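Ferredoxin NADP reductase (Plasmodium falciparum, PDB 3JQQ) transfers electrons between ferredoxin and NADP(H) through a bound FAD in the apicoplast, possibly serving the last step of isoprenoid precursor synthesis. Local coordinates at residues Phe274-Gly285 / Lys307-Tyr316. The protein carries 1 engineered substitution. Sequence-based numbering, arbitrary orientation.
Sequences FNNYKCELYICG and KKKRVHVEVY. With FAD (flavin-adenine dinucleotide), chain I.
The last two strands of the parallel sheet in the NADP-binding domain, 280-285 and 311-315, pair in parallel, and the second ends at the flavin. Six backbone hydrogen bonds alternate between them, from Leu281 N to Arg310 O (2.8 Å) as far as Tyr316 N to Gly285 O (2.9 Å). Ahead of the strands, Arg310 lays its guanidinium flat on the Phe274 ring, planes 14° apart and Arg310 CZ 3.9 Å from the centroid of the Phe274 ring, a cation-pi stack. The bend at chi3 (-83°) turns the group back so that NH1 donates to Phe274 O (2.8 Å), which lies close to the guanidinium plane near the end of helix 267-276, and weakly to Cys279 O; the stack and the Phe274 bond together fix its rotation. On one face of the sheet Tyr282 and His312 point the same way and form an offset stack, centroids 4.2 Å apart. His312 NE2 donates in its ring plane to Glu280 OE1 (2.9 Å), which helps hold the imidazole in its rotation, while Tyr282 OH is hydrogen-bonded to Asn161 O. The opposite face carries Leu281, Val311, Ile283 and Val313; helix 289-298, which belongs to the beta-alpha-beta crossover joining these parallel strands, packs on Leu281 and Ile283. At the chain terminus, Tyr316 lies with one ring face over the isoalloxazine, CD1 3.4 Å from FAD C9A, the C-terminal aromatic stack familiar in plant-type ferredoxin-NADP reductases. Cys284 SG meets the edge of that ring at CE2 (3.9 Å), Thr180 OG1 is hydrogen-bonded to its hydroxyl, and Glu314 borders the flavin methyl C7M.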
ATOM      1  N   PHE B 274      10.055  26.734   2.716  1.00 52.32           N
ATOM      2  CA  PHE B 274      11.222  25.905   2.433  1.00 52.37           C
ATOM      3  C   PHE B 274      12.461  26.734   2.098  1.00 52.43           C
ATOM      4  O   PHE B 274      13.568  26.394   2.515  1.00 52.47           O
ATOM      5  CB  PHE B 274      10.935  24.911   1.306  1.00 52.33           C
ATOM      6  CG  PHE B 274      12.115  24.050   0.949  1.00 52.29           C
ATOM      7  CD1 PHE B 274      12.453  22.958   1.731  1.00 52.18           C
ATOM      8  CD2 PHE B 274      12.892  24.339  -0.161  1.00 52.16           C
ATOM      9  CE1 PHE B 274      13.539  22.167   1.410  1.00 52.18           C
ATOM     10  CE2 PHE B 274      13.980  23.551  -0.487  1.00 52.16           C
ATOM     11  CZ  PHE B 274      14.304  22.464   0.299  1.00 52.14           C
ATOM     12  N   ASN B 275      12.275  27.819   1.351  1.00 52.46           N
ATOM     13  CA  ASN B 275      13.405  28.626   0.891  1.00 52.49           C
ATOM     14  C   ASN B 275      13.823  29.760   1.837  1.00 52.47           C
ATOM     15  O   ASN B 275      15.012  29.959   2.085  1.00 52.50           O
ATOM     16  CB  ASN B 275      13.145  29.168  -0.518  1.00 52.51           C
ATOM     17  CG  ASN B 275      13.354  28.118  -1.595  1.00 52.54           C
ATOM     18  OD1 ASN B 275      14.190  27.225  -1.452  1.00 52.60           O
ATOM     19  ND2 ASN B 275      12.598  28.224  -2.681  1.00 52.48           N
ATOM     20  N   ASN B 276      12.842  30.499   2.356  1.00 52.42           N
ATOM     21  CA  ASN B 276      13.138  31.640   3.233  1.00 52.31           C
ATOM     22  C   ASN B 276      13.440  31.262   4.685  1.00 52.12           C
ATOM     23  O   ASN B 276      14.058  32.037   5.415  1.00 52.16           O
ATOM     24  CB  ASN B 276      12.001  32.666   3.180  1.00 52.38           C
ATOM     25  CG  ASN B 276      12.035  33.510   1.922  1.00 52.51           C
ATOM     26  OD1 ASN B 276      13.107  33.835   1.409  1.00 52.73           O
ATOM     27  ND2 ASN B 276      10.856  33.871   1.416  1.00 52.57           N
ATOM     28  N   TYR B 277      13.009  30.069   5.102  1.00 51.74           N
ATOM     29  CA  TYR B 277      13.227  29.620   6.477  1.00 51.27           C
ATOM     30  C   TYR B 277      14.129  28.390   6.560  1.00 50.60           C
ATOM     31  O   TYR B 277      14.265  27.782   7.621  1.00 50.63           O
ATOM     32  CB  TYR B 277      11.892  29.355   7.179  1.00 51.50           C
ATOM     33  CG  TYR B 277      11.105  30.611   7.489  1.00 52.12           C
ATOM     34  CD1 TYR B 277      10.186  31.127   6.577  1.00 52.67           C
ATOM     35  CD2 TYR B 277      11.283  31.286   8.689  1.00 52.61           C
ATOM     36  CE1 TYR B 277       9.467  32.275   6.855  1.00 53.05           C
ATOM     37  CE2 TYR B 277      10.565  32.441   8.975  1.00 53.01           C
ATOM     38  CZ  TYR B 277       9.660  32.928   8.056  1.00 53.17           C
ATOM     39  OH  TYR B 277       8.951  34.070   8.331  1.00 53.52           O
ATOM     40  N   LYS B 278      14.742  28.030   5.435  1.00 49.61           N
ATOM     41  CA  LYS B 278      15.692  26.918   5.391  1.00 48.55           C
ATOM     42  C   LYS B 278      15.131  25.644   6.024  1.00 47.53           C
ATOM     43  O   LYS B 278      15.845  24.910   6.709  1.00 47.44           O
ATOM     44  CB  LYS B 278      17.008  27.315   6.065  1.00 48.75           C
ATOM     45  CG  LYS B 278      17.768  28.403   5.321  1.00 49.16           C
ATOM     46  CD  LYS B 278      18.875  29.000   6.174  1.00 49.74           C
ATOM     47  CE  LYS B 278      19.502  30.204   5.486  1.00 50.06           C
ATOM     48  NZ  LYS B 278      20.574  30.827   6.310  1.00 50.36           N
ATOM     49  N   CYS B 279      13.850  25.387   5.774  1.00 46.15           N
ATOM     50  CA  CYS B 279      13.146  24.247   6.364  1.00 44.72           C
ATOM     51  C   CYS B 279      13.678  22.896   5.907  1.00 43.58           C
ATOM     52  O   CYS B 279      13.966  22.696   4.726  1.00 43.46           O
ATOM     53  CB  CYS B 279      11.650  24.317   6.045  1.00 44.84           C
ATOM     54  SG  CYS B 279      10.706  25.479   7.048  1.00 45.02           S
ATOM     55  N   GLU B 280      13.802  21.970   6.853  1.00 42.05           N
ATOM     56  CA  GLU B 280      13.990  20.566   6.522  1.00 40.61           C
ATOM     57  C   GLU B 280      12.628  19.998   6.150  1.00 39.43           C
ATOM     58  O   GLU B 280      11.666  20.124   6.909  1.00 39.31           O
ATOM     59  CB  GLU B 280      14.577  19.797   7.706  1.00 40.68           C
ATOM     60  CG  GLU B 280      16.056  20.068   7.961  1.00 41.01           C
ATOM     61  CD  GLU B 280      16.952  19.452   6.901  1.00 41.41           C
ATOM     62  OE1 GLU B 280      16.630  18.340   6.413  1.00 41.78           O
ATOM     63  OE2 GLU B 280      17.977  20.075   6.556  1.00 41.63           O
ATOM     64  N   LEU B 281      12.544  19.383   4.976  1.00 37.94           N
ATOM     65  CA  LEU B 281      11.279  18.872   4.467  1.00 36.47           C
ATOM     66  C   LEU B 281      11.194  17.359   4.627  1.00 35.30           C
ATOM     67  O   LEU B 281      12.088  16.629   4.201  1.00 35.29           O
ATOM     68  CB  LEU B 281      11.106  19.262   2.997  1.00 36.58           C
ATOM     69  CG  LEU B 281       9.850  18.779   2.271  1.00 36.65           C
ATOM     70  CD1 LEU B 281       8.597  19.282   2.968  1.00 36.86           C
ATOM     71  CD2 LEU B 281       9.874  19.229   0.818  1.00 36.92           C
ATOM     72  N   TYR B 282      10.117  16.895   5.249  1.00 33.75           N
ATOM     73  CA  TYR B 282       9.915  15.467   5.468  1.00 32.16           C
ATOM     74  C   TYR B 282       8.613  14.999   4.841  1.00 31.21           C
ATOM     75  O   TYR B 282       7.596  15.686   4.911  1.00 31.24           O
ATOM     76  CB  TYR B 282       9.899  15.152   6.964  1.00 32.05           C
ATOM     77  CG  TYR B 282      11.252  15.234   7.623  1.00 31.38           C
ATOM     78  CD1 TYR B 282      11.839  16.461   7.898  1.00 30.60           C
ATOM     79  CD2 TYR B 282      11.943  14.083   7.979  1.00 30.67           C
ATOM     80  CE1 TYR B 282      13.075  16.540   8.500  1.00 30.46           C
ATOM     81  CE2 TYR B 282      13.181  14.152   8.581  1.00 30.28           C
ATOM     82  CZ  TYR B 282      13.743  15.382   8.840  1.00 30.15           C
ATOM     83  OH  TYR B 282      14.974  15.461   9.444  1.00 30.03           O
ATOM     84  N   ILE B 283       8.647  13.819   4.235  1.00 30.02           N
ATOM     85  CA  ILE B 283       7.455  13.225   3.651  1.00 28.92           C
ATOM     86  C   ILE B 283       7.343  11.764   4.069  1.00 28.36           C
ATOM     87  O   ILE B 283       8.203  10.949   3.734  1.00 28.11           O
ATOM     88  CB  ILE B 283       7.472  13.327   2.118  1.00 28.85           C
ATOM     89  CG1 ILE B 283       7.427  14.797   1.686  1.00 28.68           C
ATOM     90  CG2 ILE B 283       6.306  12.549   1.523  1.00 28.70           C
ATOM     91  CD1 ILE B 283       7.789  15.022   0.228  1.00 28.28           C
ATOM     92  N   CYS B 284       6.294  11.444   4.810  1.00 27.74           N
ATOM     93  CA  CYS B 284       6.081  10.081   5.285  1.00 27.35           C
ATOM     94  C   CYS B 284       4.650   9.619   5.044  1.00 27.25           C
ATOM     95  O   CYS B 284       3.696  10.230   5.533  1.00 26.98           O
ATOM     96  CB  CYS B 284       6.419   9.962   6.772  1.00 27.19           C
ATOM     97  SG  CYS B 284       6.373   8.266   7.390  1.00 27.38           S
ATOM     98  N   GLY B 285       4.494   8.546   4.279  1.00 27.20           N
ATOM     99  CA  GLY B 285       3.167   8.096   3.908  1.00 27.41           C
ATOM    100  C   GLY B 285       3.145   7.512   2.512  1.00 27.52           C
ATOM    101  O   GLY B 285       4.109   6.887   2.070  1.00 27.52           O
ATOM    102  N   LYS B 307      19.874  21.268  -1.960  1.00 64.47           N
ATOM    103  CA  LYS B 307      18.513  21.318  -1.442  1.00 63.08           C
ATOM    104  C   LYS B 307      17.952  19.911  -1.291  1.00 61.91           C
ATOM    105  O   LYS B 307      16.918  19.707  -0.654  1.00 61.87           O
ATOM    106  CB  LYS B 307      17.619  22.148  -2.367  1.00 63.23           C
ATOM    107  CG  LYS B 307      18.052  23.602  -2.492  1.00 63.32           C
ATOM    108  CD  LYS B 307      17.103  24.399  -3.370  1.00 63.58           C
ATOM    109  CE  LYS B 307      17.545  25.855  -3.463  1.00 63.69           C
ATOM    110  NZ  LYS B 307      16.632  26.657  -4.327  1.00 63.84           N
ATOM    111  N   LYS B 308      18.643  18.939  -1.877  1.00 60.27           N
ATOM    112  CA  LYS B 308      18.240  17.544  -1.759  1.00 58.59           C
ATOM    113  C   LYS B 308      18.734  16.925  -0.453  1.00 57.21           C
ATOM    114  O   LYS B 308      18.314  15.829  -0.083  1.00 57.12           O
ATOM    115  CB  LYS B 308      18.717  16.738  -2.970  1.00 58.75           C
ATOM    116  CG  LYS B 308      17.790  16.858  -4.172  1.00 58.90           C
ATOM    117  CD  LYS B 308      18.500  16.553  -5.474  1.00 59.22           C
ATOM    118  CE  LYS B 308      17.541  16.694  -6.652  1.00 59.47           C
ATOM    119  NZ  LYS B 308      18.256  16.698  -7.961  1.00 59.57           N
ATOM    120  N   LYS B 309      19.621  17.633   0.242  1.00 55.29           N
ATOM    121  CA  LYS B 309      20.083  17.192   1.555  1.00 53.36           C
ATOM    122  C   LYS B 309      18.999  17.487   2.579  1.00 51.79           C
ATOM    123  O   LYS B 309      18.942  16.872   3.645  1.00 51.63           O
ATOM    124  CB  LYS B 309      21.371  17.918   1.959  1.00 53.52           C
ATOM    125  CG  LYS B 309      21.144  19.304   2.574  1.00 53.74           C
ATOM    126  CD  LYS B 309      22.413  19.875   3.207  1.00 54.24           C
ATOM    127  CE  LYS B 309      22.758  19.173   4.515  1.00 54.36           C
ATOM    128  NZ  LYS B 309      23.999  19.727   5.134  1.00 54.69           N
ATOM    129  N   ARG B 310      18.134  18.435   2.234  1.00 49.76           N
ATOM    130  CA  ARG B 310      17.118  18.937   3.148  1.00 47.76           C
ATOM    131  C   ARG B 310      15.794  18.188   3.031  1.00 46.40           C
ATOM    132  O   ARG B 310      14.904  18.356   3.864  1.00 46.26           O
ATOM    133  CB  ARG B 310      16.889  20.432   2.909  1.00 47.80           C
ATOM    134  CG  ARG B 310      18.086  21.310   3.242  1.00 47.50           C
ATOM    135  CD  ARG B 310      17.660  22.757   3.449  1.00 47.23           C
ATOM    136  NE  ARG B 310      17.539  23.489   2.190  1.00 47.01           N
ATOM    137  CZ  ARG B 310      16.649  24.452   1.972  1.00 46.98           C
ATOM    138  NH1 ARG B 310      15.783  24.787   2.922  1.00 46.79           N
ATOM    139  NH2 ARG B 310      16.617  25.072   0.799  1.00 47.02           N
ATOM    140  N   VAL B 311      15.665  17.366   1.995  1.00 44.69           N
ATOM    141  CA  VAL B 311      14.428  16.632   1.752  1.00 43.07           C
ATOM    142  C   VAL B 311      14.541  15.175   2.201  1.00 42.08           C
ATOM    143  O   VAL B 311      15.528  14.500   1.911  1.00 41.85           O
ATOM    144  CB  VAL B 311      14.022  16.688   0.265  1.00 43.09           C
ATOM    145  CG1 VAL B 311      12.812  15.804   0.009  1.00 42.87           C
ATOM    146  CG2 VAL B 311      13.738  18.124  -0.150  1.00 42.92           C
ATOM    147  N   HIS B 312      13.522  14.704   2.915  1.00 40.84           N
ATOM    148  CA  HIS B 312      13.495  13.337   3.425  1.00 39.73           C
ATOM    149  C   HIS B 312      12.179  12.665   3.066  1.00 39.06           C
ATOM    150  O   HIS B 312      11.110  13.253   3.229  1.00 38.97           O
ATOM    151  CB  HIS B 312      13.659  13.325   4.944  1.00 39.69           C
ATOM    152  CG  HIS B 312      14.892  14.021   5.427  1.00 39.52           C
ATOM    153  ND1 HIS B 312      16.046  13.345   5.759  1.00 39.46           N
ATOM    154  CD2 HIS B 312      15.147  15.332   5.649  1.00 39.49           C
ATOM    155  CE1 HIS B 312      16.961  14.210   6.158  1.00 39.35           C
ATOM    156  NE2 HIS B 312      16.441  15.423   6.101  1.00 39.36           N
ATOM    157  N   VAL B 313      12.255  11.429   2.586  1.00 38.25           N
ATOM    158  CA  VAL B 313      11.057  10.702   2.189  1.00 37.60           C
ATOM    159  C   VAL B 313      11.078   9.257   2.680  1.00 37.24           C
ATOM    160  O   VAL B 313      12.073   8.551   2.523  1.00 37.08           O
ATOM    161  CB  VAL B 313      10.866  10.721   0.657  1.00 37.63           C
ATOM    162  CG1 VAL B 313      12.025  10.021  -0.029  1.00 37.60           C
ATOM    163  CG2 VAL B 313       9.542  10.071   0.273  1.00 37.55           C
ATOM    164  N   GLU B 314       9.973   8.832   3.285  1.00 36.79           N
ATOM    165  CA  GLU B 314       9.795   7.442   3.681  1.00 36.46           C
ATOM    166  C   GLU B 314       8.372   7.027   3.320  1.00 36.15           C
ATOM    167  O   GLU B 314       7.412   7.423   3.984  1.00 36.12           O
ATOM    168  CB  GLU B 314      10.042   7.270   5.182  1.00 36.54           C
ATOM    169  CG  GLU B 314      10.595   5.902   5.573  1.00 36.79           C
ATOM    170  CD  GLU B 314      10.576   5.670   7.073  1.00 37.16           C
ATOM    171  OE1 GLU B 314       9.554   5.986   7.706  1.00 37.43           O
ATOM    172  OE2 GLU B 314      11.584   5.167   7.614  1.00 37.35           O
ATOM    173  N   VAL B 315       8.235   6.240   2.258  1.00 35.78           N
ATOM    174  CA  VAL B 315       6.914   5.904   1.738  1.00 35.51           C
ATOM    175  C   VAL B 315       6.536   4.442   1.961  1.00 35.40           C
ATOM    176  O   VAL B 315       7.364   3.543   1.808  1.00 35.31           O
ATOM    177  CB  VAL B 315       6.793   6.251   0.236  1.00 35.54           C
ATOM    178  CG1 VAL B 315       6.897   7.757   0.027  1.00 35.37           C
ATOM    179  CG2 VAL B 315       7.854   5.517  -0.574  1.00 35.36           C
ATOM    180  N   TYR B 316       5.279   4.216   2.329  1.00 35.34           N
ATOM    181  CA  TYR B 316       4.754   2.867   2.490  1.00 35.29           C
ATOM    182  C   TYR B 316       3.230   2.860   2.410  1.00 35.45           C
ATOM    183  O   TYR B 316       2.603   1.806   2.294  1.00 35.56           O
ATOM    184  CB  TYR B 316       5.216   2.260   3.817  1.00 35.12           C
ATOM    185  CG  TYR B 316       4.693   2.979   5.038  1.00 34.56           C
ATOM    186  CD1 TYR B 316       3.488   2.611   5.624  1.00 34.20           C
ATOM    187  CD2 TYR B 316       5.403   4.026   5.605  1.00 34.02           C
ATOM    188  CE1 TYR B 316       3.010   3.268   6.741  1.00 33.77           C
ATOM    189  CE2 TYR B 316       4.933   4.686   6.719  1.00 33.77           C
ATOM    190  CZ  TYR B 316       3.737   4.305   7.283  1.00 33.41           C
ATOM    191  OH  TYR B 316       3.272   4.965   8.392  1.00 32.92           O
ATOM    192  OXT TYR B 316       2.590   3.913   2.460  1.00 35.56           O
TER
HETATM  193  PA  FAD I 415      -0.037  -8.394   5.248  1.00 21.71           P
HETATM  194  O1A FAD I 415       1.451  -8.305   5.007  1.00 21.33           O
HETATM  195  O2A FAD I 415      -0.420  -9.765   5.753  1.00 21.56           O
HETATM  196  O5B FAD I 415      -0.845  -8.005   3.906  1.00 22.00           O
HETATM  197  C5B FAD I 415      -0.740  -6.710   3.354  1.00 22.00           C
HETATM  198  C4B FAD I 415      -2.113  -6.190   2.933  1.00 22.24           C
HETATM  199  O4B FAD I 415      -2.756  -7.113   2.071  1.00 22.13           O
HETATM  200  C3B FAD I 415      -3.023  -6.001   4.132  1.00 22.19           C
HETATM  201  O3B FAD I 415      -3.820  -4.862   3.909  1.00 22.52           O
HETATM  202  C2B FAD I 415      -3.901  -7.236   4.122  1.00 21.92           C
HETATM  203  O2B FAD I 415      -5.192  -6.945   4.607  1.00 22.04           O
HETATM  204  C1B FAD I 415      -3.937  -7.635   2.657  1.00 21.21           C
HETATM  205  N9A FAD I 415      -3.973  -9.098   2.475  1.00 19.85           N
HETATM  206  C8A FAD I 415      -3.108 -10.020   3.002  1.00 19.80           C
HETATM  207  N7A FAD I 415      -3.487 -11.252   2.582  1.00 19.01           N
HETATM  208  C5A FAD I 415      -4.575 -11.123   1.792  1.00 18.58           C
HETATM  209  C6A FAD I 415      -5.353 -12.052   1.110  1.00 18.43           C
HETATM  210  N6A FAD I 415      -5.118 -13.355   1.246  1.00 17.36           N
HETATM  211  N1A FAD I 415      -6.429 -11.613   0.367  1.00 18.24           N
HETATM  212  C2A FAD I 415      -6.721 -10.266   0.305  1.00 18.69           C
HETATM  213  N3A FAD I 415      -5.945  -9.354   0.987  1.00 18.89           N
HETATM  214  C4A FAD I 415      -4.887  -9.776   1.717  1.00 18.93           C
HETATM  215  N1  FAD I 415       2.225   0.333   9.407  1.00 16.12           N
HETATM  216  C2  FAD I 415       1.580   0.816  10.524  1.00 16.76           C
HETATM  217  O2  FAD I 415       0.447   0.410  10.786  1.00 17.03           O
HETATM  218  N3  FAD I 415       2.200   1.744  11.338  1.00 16.68           N
HETATM  219  C4  FAD I 415       3.467   2.197  11.035  1.00 16.38           C
HETATM  220  O4  FAD I 415       4.016   3.025  11.759  1.00 16.94           O
HETATM  221  C4X FAD I 415       4.118   1.712   9.908  1.00 16.23           C
HETATM  222  N5  FAD I 415       5.386   2.161   9.603  1.00 15.80           N
HETATM  223  C5X FAD I 415       6.020   1.671   8.482  1.00 15.04           C
HETATM  224  C6  FAD I 415       7.299   2.125   8.174  1.00 14.26           C
HETATM  225  C7  FAD I 415       7.953   1.642   7.052  1.00 13.99           C
HETATM  226  C7M FAD I 415       9.335   2.135   6.723  1.00 13.96           C
HETATM  227  C8  FAD I 415       7.322   0.701   6.238  1.00 13.77           C
HETATM  228  C8M FAD I 415       8.011   0.166   5.012  1.00 13.19           C
HETATM  229  C9  FAD I 415       6.045   0.251   6.546  1.00 13.65           C
HETATM  230  C9A FAD I 415       5.386   0.731   7.666  1.00 14.24           C
HETATM  231  N10 FAD I 415       4.115   0.269   7.972  1.00 14.95           N
HETATM  232  C10 FAD I 415       3.489   0.775   9.093  1.00 15.59           C
HETATM  233  C1' FAD I 415       3.480  -0.878   7.210  1.00 14.55           C
HETATM  234  C2' FAD I 415       3.531  -2.194   7.999  1.00 15.12           C
HETATM  235  O2' FAD I 415       4.868  -2.616   8.098  1.00 15.04           O
HETATM  236  C3' FAD I 415       2.757  -3.373   7.389  1.00 15.30           C
HETATM  237  O3' FAD I 415       2.949  -3.431   5.992  1.00 15.78           O
HETATM  238  C4' FAD I 415       1.262  -3.368   7.708  1.00 15.74           C
HETATM  239  O4' FAD I 415       1.094  -3.541   9.097  1.00 14.55           O
HETATM  240  C5' FAD I 415       0.559  -4.519   6.995  1.00 16.35           C
HETATM  241  O5' FAD I 415       1.135  -5.717   7.461  1.00 17.77           O
HETATM  242  P   FAD I 415       0.256  -7.047   7.688  1.00 19.58           P
HETATM  243  O1P FAD I 415       1.176  -8.216   7.954  1.00 19.41           O
HETATM  244  O2P FAD I 415      -0.742  -6.874   8.810  1.00 18.84           O
HETATM  245  O3P FAD I 415      -0.502  -7.253   6.284  1.00 20.42           O